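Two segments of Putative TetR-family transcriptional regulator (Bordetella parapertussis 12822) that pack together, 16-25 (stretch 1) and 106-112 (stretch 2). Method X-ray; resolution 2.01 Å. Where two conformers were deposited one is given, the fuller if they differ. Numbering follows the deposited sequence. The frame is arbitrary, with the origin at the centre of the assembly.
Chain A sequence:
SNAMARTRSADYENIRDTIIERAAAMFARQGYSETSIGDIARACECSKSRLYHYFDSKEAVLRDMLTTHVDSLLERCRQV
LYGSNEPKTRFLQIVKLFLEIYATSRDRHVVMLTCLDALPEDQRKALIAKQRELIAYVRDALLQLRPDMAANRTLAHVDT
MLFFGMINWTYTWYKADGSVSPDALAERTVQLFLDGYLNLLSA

Stretch 1 16-25: RDTIIERAAA
Stretch 2 106-112: RDRHVVM

Both stretches are helical throughout and belong to longer helices that extend beyond each end. In 16-25, phi/psi values cluster near -60/-45, and i to i+4 hydrogen bonds run from Ile20 N to Arg16 O (3.2 Å) through Glu21 N to Asp17 O (2.7 Å) and Ala24 N to Ile20 O (2.9 Å); the bond from Ala25 N to Glu21 O, at 3.3 Å, is weak. In 106-112, Val110 N bonds to Arg106 O (2.7 Å), Val111 N to Asp107 O (3.0 Å) and Met112 N, of a selenomethionine, to Arg108 O (3.0 Å). This helix is kinked where the nitrogens of Asp107 and Arg108 lack a bond to the preceding turn. The axes approach to 8.7 Å, and their N-to-C directions form an angle of 62°, with a signed crossing angle of 62°. The register is set by Ala25 and Asp107, whose CA atoms lie 5.5 Å apart.

The interface buries 298 Å², both sides summed, and contains no direct hydrogen bond or salt bridge. The side-chain packing on the first helix centres on Ala24, whose CA-to-CB bond points toward the second helix. Ala24 CB lies 4.1 Å from Asp107 CB and 4.0 Å from Arg108 CG, so a methyl group packs against the aliphatic parts of two polar side chains. Val111, with chi1 at 173° (t), also points toward the first helix and places CG2 3.7 Å from Ala24 O.

Arg108 has the most area covered by the opposing stretch, 79 Å². Its CA-to-CB bond points sideways, but chi1 -78° (m), chi2 178° (t), chi3 -170° (t) and chi4 70° carry an extended chain to the first helix. There NH1 comes within 3.4 Å of Ile20 CG2, in a van der Waals contact; Ile20 has chi1 -67° and chi2 -75° (both m). The same NH1 is 3.9 Å from Glu21 N and 4.2 Å from Asp17 O, two atoms already paired in the helical hydrogen bond. The guanidinium meets these neighbours obliquely.

Asp107, pointing toward the first helix with chi1 -72° (m) and chi2 -19°, brings OD2 to 3.5 Å from both Ala25 CA and Ala25 CB. The polar link is indirect: a water donates hydrogen bonds to Glu21 O at 2.6 Å and to Asp107 OD2 at 2.8 Å from its oxygen. Since both partners are acceptors, they could not hydrogen-bond to each other directly, and the water supplies both protons. The CA-to-CB bond of Glu21 points away, with chi1 -163° and chi2 174° (both t).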

ATOM      1  N   ARG A  16     -15.291 -18.276 -19.532  1.00 59.86           N
ATOM      2  CA  ARG A  16     -15.564 -17.257 -18.511  1.00 58.86           C
ATOM      3  C   ARG A  16     -14.315 -16.865 -17.727  1.00 57.89           C
ATOM      4  O   ARG A  16     -13.948 -15.690 -17.679  1.00 57.62           O
ATOM      5  CB  ARG A  16     -16.621 -17.767 -17.523  1.00 59.05           C
ATOM      6  CG  ARG A  16     -18.015 -17.180 -17.671  1.00 59.40           C
ATOM      7  CD  ARG A  16     -18.056 -15.734 -17.198  1.00 60.13           C
ATOM      8  NE  ARG A  16     -19.178 -15.467 -16.301  1.00 60.69           N
ATOM      9  CZ  ARG A  16     -19.048 -15.194 -15.004  1.00 61.34           C
ATOM     10  NH1 ARG A  16     -17.847 -15.138 -14.443  1.00 60.92           N
ATOM     11  NH2 ARG A  16     -20.124 -14.967 -14.263  1.00 62.25           N
ATOM     12  N   ASP A  17     -13.666 -17.867 -17.136  1.00 56.74           N
ATOM     13  CA  ASP A  17     -12.535 -17.660 -16.234  1.00 56.00           C
ATOM     14  C   ASP A  17     -11.257 -17.260 -16.957  1.00 54.65           C
ATOM     15  O   ASP A  17     -10.361 -16.693 -16.342  1.00 54.72           O
ATOM     16  CB  ASP A  17     -12.271 -18.913 -15.391  1.00 56.54           C
ATOM     17  CG  ASP A  17     -13.493 -19.808 -15.266  1.00 58.27           C
ATOM     18  OD1 ASP A  17     -14.575 -19.316 -14.849  1.00 59.21           O
ATOM     19  OD2 ASP A  17     -13.362 -21.011 -15.600  1.00 59.85           O
ATOM     20  N   THR A  18     -11.164 -17.567 -18.247  1.00 52.92           N
ATOM     21  CA  THR A  18     -10.024 -17.128 -19.049  1.00 51.28           C
ATOM     22  C   THR A  18     -10.063 -15.607 -19.200  1.00 49.91           C
ATOM     23  O   THR A  18      -9.045 -14.936 -19.034  1.00 49.59           O
ATOM     24  CB  THR A  18      -9.997 -17.802 -20.436  1.00 51.49           C
ATOM     25  OG1 THR A  18     -10.293 -19.197 -20.293  1.00 51.66           O
ATOM     26  CG2 THR A  18      -8.628 -17.634 -21.099  1.00 51.23           C
ATOM     27  N   ILE A  19     -11.247 -15.077 -19.507  1.00 48.22           N
ATOM     28  CA  ILE A  19     -11.474 -13.633 -19.582  1.00 46.48           C
ATOM     29  C   ILE A  19     -11.082 -12.990 -18.252  1.00 45.49           C
ATOM     30  O   ILE A  19     -10.246 -12.091 -18.221  1.00 45.14           O
ATOM     31  CB  ILE A  19     -12.950 -13.300 -19.944  1.00 46.18           C
ATOM     32  CG1 ILE A  19     -13.329 -13.944 -21.283  1.00 45.96           C
ATOM     33  CG2 ILE A  19     -13.173 -11.787 -19.992  1.00 45.47           C
ATOM     34  CD1 ILE A  19     -14.783 -14.320 -21.386  1.00 44.49           C
ATOM     35  N   ILE A  20     -11.672 -13.489 -17.168  1.00 44.50           N
ATOM     36  CA  ILE A  20     -11.372 -13.037 -15.813  1.00 43.84           C
ATOM     37  C   ILE A  20      -9.875 -13.128 -15.504  1.00 43.65           C
ATOM     38  O   ILE A  20      -9.293 -12.174 -14.992  1.00 42.85           O
ATOM     39  CB  ILE A  20     -12.198 -13.831 -14.751  1.00 43.72           C
ATOM     40  CG1 ILE A  20     -13.692 -13.508 -14.866  1.00 43.53           C
ATOM     41  CG2 ILE A  20     -11.703 -13.538 -13.334  1.00 43.87           C
ATOM     42  CD1 ILE A  20     -14.076 -12.132 -14.321  1.00 44.80           C
ATOM     43  N   GLU A  21      -9.271 -14.274 -15.832  1.00 43.40           N
ATOM     44  CA  GLU A  21      -7.847 -14.540 -15.605  1.00 43.33           C
ATOM     45  C   GLU A  21      -6.972 -13.548 -16.372  1.00 42.07           C
ATOM     46  O   GLU A  21      -6.033 -12.971 -15.816  1.00 41.72           O
ATOM     47  CB  GLU A  21      -7.504 -15.976 -16.040  1.00 43.52           C
ATOM     48  CG  GLU A  21      -6.167 -16.540 -15.507  1.00 44.98           C
ATOM     49  CD  GLU A  21      -5.949 -18.029 -15.868  1.00 45.70           C
ATOM     50  OE1 GLU A  21      -5.175 -18.706 -15.142  1.00 49.09           O
ATOM     51  OE2 GLU A  21      -6.546 -18.522 -16.864  1.00 46.38           O
ATOM     52  N   ARG A  22      -7.301 -13.350 -17.648  1.00 40.87           N
ATOM     53  CA  ARG A  22      -6.497 -12.513 -18.535  1.00 39.71           C
ATOM     54  C   ARG A  22      -6.678 -11.015 -18.228  1.00 38.48           C
ATOM     55  O   ARG A  22      -5.707 -10.249 -18.269  1.00 38.24           O
ATOM     56  CB  ARG A  22      -6.789 -12.849 -20.009  1.00 40.28           C
ATOM     57  CG  ARG A  22      -5.534 -13.120 -20.833  1.00 41.62           C
ATOM     58  CD  ARG A  22      -5.165 -14.607 -20.882  1.00 44.98           C
ATOM     59  NE  ARG A  22      -5.532 -15.218 -22.167  1.00 47.56           N
ATOM     60  CZ  ARG A  22      -5.324 -16.493 -22.504  1.00 47.76           C
ATOM     61  NH1 ARG A  22      -4.743 -17.335 -21.653  1.00 48.33           N
ATOM     62  NH2 ARG A  22      -5.704 -16.927 -23.696  1.00 46.20           N
ATOM     63  N   ALA A  23      -7.911 -10.617 -17.902  1.00 36.91           N
ATOM     64  CA  ALA A  23      -8.227  -9.253 -17.458  1.00 35.67           C
ATOM     65  C   ALA A  23      -7.529  -8.884 -16.151  1.00 35.10           C
ATOM     66  O   ALA A  23      -6.982  -7.781 -16.021  1.00 34.31           O
ATOM     67  CB  ALA A  23      -9.720  -9.088 -17.289  1.00 35.96           C
ATOM     68  N   ALA A  24      -7.573  -9.799 -15.186  1.00 33.98           N
ATOM     69  CA  ALA A  24      -6.897  -9.598 -13.901  1.00 33.98           C
ATOM     70  C   ALA A  24      -5.428  -9.264 -14.127  1.00 34.05           C
ATOM     71  O   ALA A  24      -4.913  -8.308 -13.554  1.00 34.30           O
ATOM     72  CB  ALA A  24      -7.048 -10.826 -13.025  1.00 33.27           C
ATOM     73  N   ALA A  25      -4.762 -10.029 -14.989  1.00 34.66           N
ATOM     74  CA  ALA A  25      -3.354  -9.769 -15.286  1.00 35.94           C
ATOM     75  C   ALA A  25      -3.107  -8.356 -15.849  1.00 36.56           C
ATOM     76  O   ALA A  25      -2.192  -7.660 -15.416  1.00 37.08           O
ATOM     77  CB  ALA A  25      -2.783 -10.842 -16.205  1.00 35.70           C
ATOM     78  N   ARG A 106      -2.004 -13.622  -6.985  1.00 38.88           N
ATOM     79  CA  ARG A 106      -1.394 -12.288  -6.940  1.00 37.62           C
ATOM     80  C   ARG A 106      -2.178 -11.222  -7.734  1.00 36.83           C
ATOM     81  O   ARG A 106      -2.520 -10.150  -7.197  1.00 35.57           O
ATOM     82  CB  ARG A 106       0.062 -12.328  -7.422  1.00 37.73           C
ATOM     83  CG  ARG A 106       0.764 -10.985  -7.148  1.00 37.50           C
ATOM     84  CD  ARG A 106       2.217 -10.896  -7.630  1.00 38.79           C
ATOM     85  NE  ARG A 106       2.721  -9.558  -7.292  1.00 39.24           N
ATOM     86  CZ  ARG A 106       2.537  -8.488  -8.062  1.00 40.34           C
ATOM     87  NH1 ARG A 106       1.913  -8.601  -9.230  1.00 40.43           N
ATOM     88  NH2 ARG A 106       2.986  -7.304  -7.678  1.00 41.46           N
ATOM     89  N   ASP A 107      -2.448 -11.516  -9.008  1.00 34.97           N
ATOM     90  CA  ASP A 107      -3.169 -10.590  -9.872  1.00 35.13           C
ATOM     91  C   ASP A 107      -4.499 -10.111  -9.294  1.00 34.82           C
ATOM     92  O   ASP A 107      -4.751  -8.914  -9.244  1.00 33.25           O
ATOM     93  CB  ASP A 107      -3.422 -11.225 -11.241  1.00 34.94           C
ATOM     94  CG  ASP A 107      -2.170 -11.344 -12.065  1.00 36.32           C
ATOM     95  OD1 ASP A 107      -1.178 -10.637 -11.765  1.00 37.20           O
ATOM     96  OD2 ASP A 107      -2.180 -12.156 -13.016  1.00 40.15           O
ATOM     97  N   ARG A 108      -5.370 -11.056  -8.929  1.00 35.92           N
ATOM     98  CA  ARG A 108      -6.689 -10.717  -8.369  1.00 38.08           C
ATOM     99  C   ARG A 108      -6.524  -9.995  -7.020  1.00 38.68           C
ATOM    100  O   ARG A 108      -7.281  -9.090  -6.706  1.00 38.50           O
ATOM    101  CB  ARG A 108      -7.587 -11.966  -8.240  1.00 37.82           C
ATOM    102  CG  ARG A 108      -8.257 -12.472  -9.567  1.00 38.96           C
ATOM    103  CD  ARG A 108      -9.075 -13.729  -9.271  1.00 39.79           C
ATOM    104  NE  ARG A 108      -9.600 -14.472 -10.433  1.00 44.78           N
ATOM    105  CZ  ARG A 108      -8.863 -15.174 -11.304  1.00 46.03           C
ATOM    106  NH1 ARG A 108      -9.444 -15.819 -12.305  1.00 45.40           N
ATOM    107  NH2 ARG A 108      -7.544 -15.218 -11.203  1.00 48.42           N
ATOM    108  N   HIS A 109      -5.498 -10.374  -6.258  1.00 40.44           N
ATOM    109  CA  HIS A 109      -5.143  -9.705  -4.987  1.00 42.23           C
ATOM    110  C   HIS A 109      -4.768  -8.232  -5.222  1.00 42.07           C
ATOM    111  O   HIS A 109      -5.366  -7.312  -4.656  1.00 41.58           O
ATOM    112  CB  HIS A 109      -3.971 -10.468  -4.360  1.00 43.51           C
ATOM    113  CG  HIS A 109      -3.798 -10.266  -2.885  1.00 49.04           C
ATOM    114  ND1 HIS A 109      -2.980  -9.284  -2.356  1.00 55.52           N
ATOM    115  CD2 HIS A 109      -4.298 -10.956  -1.827  1.00 53.49           C
ATOM    116  CE1 HIS A 109      -2.995  -9.375  -1.034  1.00 58.32           C
ATOM    117  NE2 HIS A 109      -3.779 -10.387  -0.687  1.00 56.30           N
ATOM    118  N   VAL A 110      -3.781  -8.001  -6.081  1.00 42.02           N
ATOM    119  CA  VAL A 110      -3.395  -6.639  -6.455  1.00 41.15           C
ATOM    120  C   VAL A 110      -4.629  -5.829  -6.896  1.00 41.89           C
ATOM    121  O   VAL A 110      -4.831  -4.700  -6.425  1.00 41.32           O
ATOM    122  CB  VAL A 110      -2.293  -6.615  -7.561  1.00 40.81           C
ATOM    123  CG1 VAL A 110      -2.008  -5.181  -8.034  1.00 39.90           C
ATOM    124  CG2 VAL A 110      -1.021  -7.283  -7.075  1.00 39.48           C
ATOM    125  N   VAL A 111      -5.466  -6.419  -7.761  1.00 41.64           N
ATOM    126  CA  VAL A 111      -6.676  -5.734  -8.266  1.00 42.01           C
ATOM    127  C   VAL A 111      -7.651  -5.343  -7.113  1.00 42.71           C
ATOM    128  O   VAL A 111      -8.230  -4.245  -7.147  1.00 41.74           O
ATOM    129  CB  VAL A 111      -7.369  -6.522  -9.442  1.00 41.90           C
ATOM    130  CG1 VAL A 111      -8.687  -5.889  -9.834  1.00 42.14           C
ATOM    131  CG2 VAL A 111      -6.480  -6.555 -10.683  1.00 40.95           C
HETATM  132  N   MSE A 112      -7.815  -6.224  -6.114  1.00 43.40           N
HETATM  133  CA  MSE A 112      -8.597  -5.883  -4.929  0.50 45.62           C
HETATM  134  C   MSE A 112      -7.989  -4.648  -4.252  1.00 46.10           C
HETATM  135  O   MSE A 112      -8.660  -3.613  -4.127  1.00 46.48           O
HETATM  136  CB  MSE A 112      -8.680  -7.065  -3.949  0.50 45.88           C
HETATM  137  CG  MSE A 112      -9.719  -6.909  -2.812  0.50 47.82           C
HETATM  138 SE   MSE A 112     -11.599  -6.716  -3.393  0.50 55.44          SE
HETATM  139  CE  MSE A 112     -11.694  -4.764  -3.506  0.50 51.33           C
TER
HETATM  140  O   HOH W   1      -4.355 -13.668 -13.926  1.00 40.91           O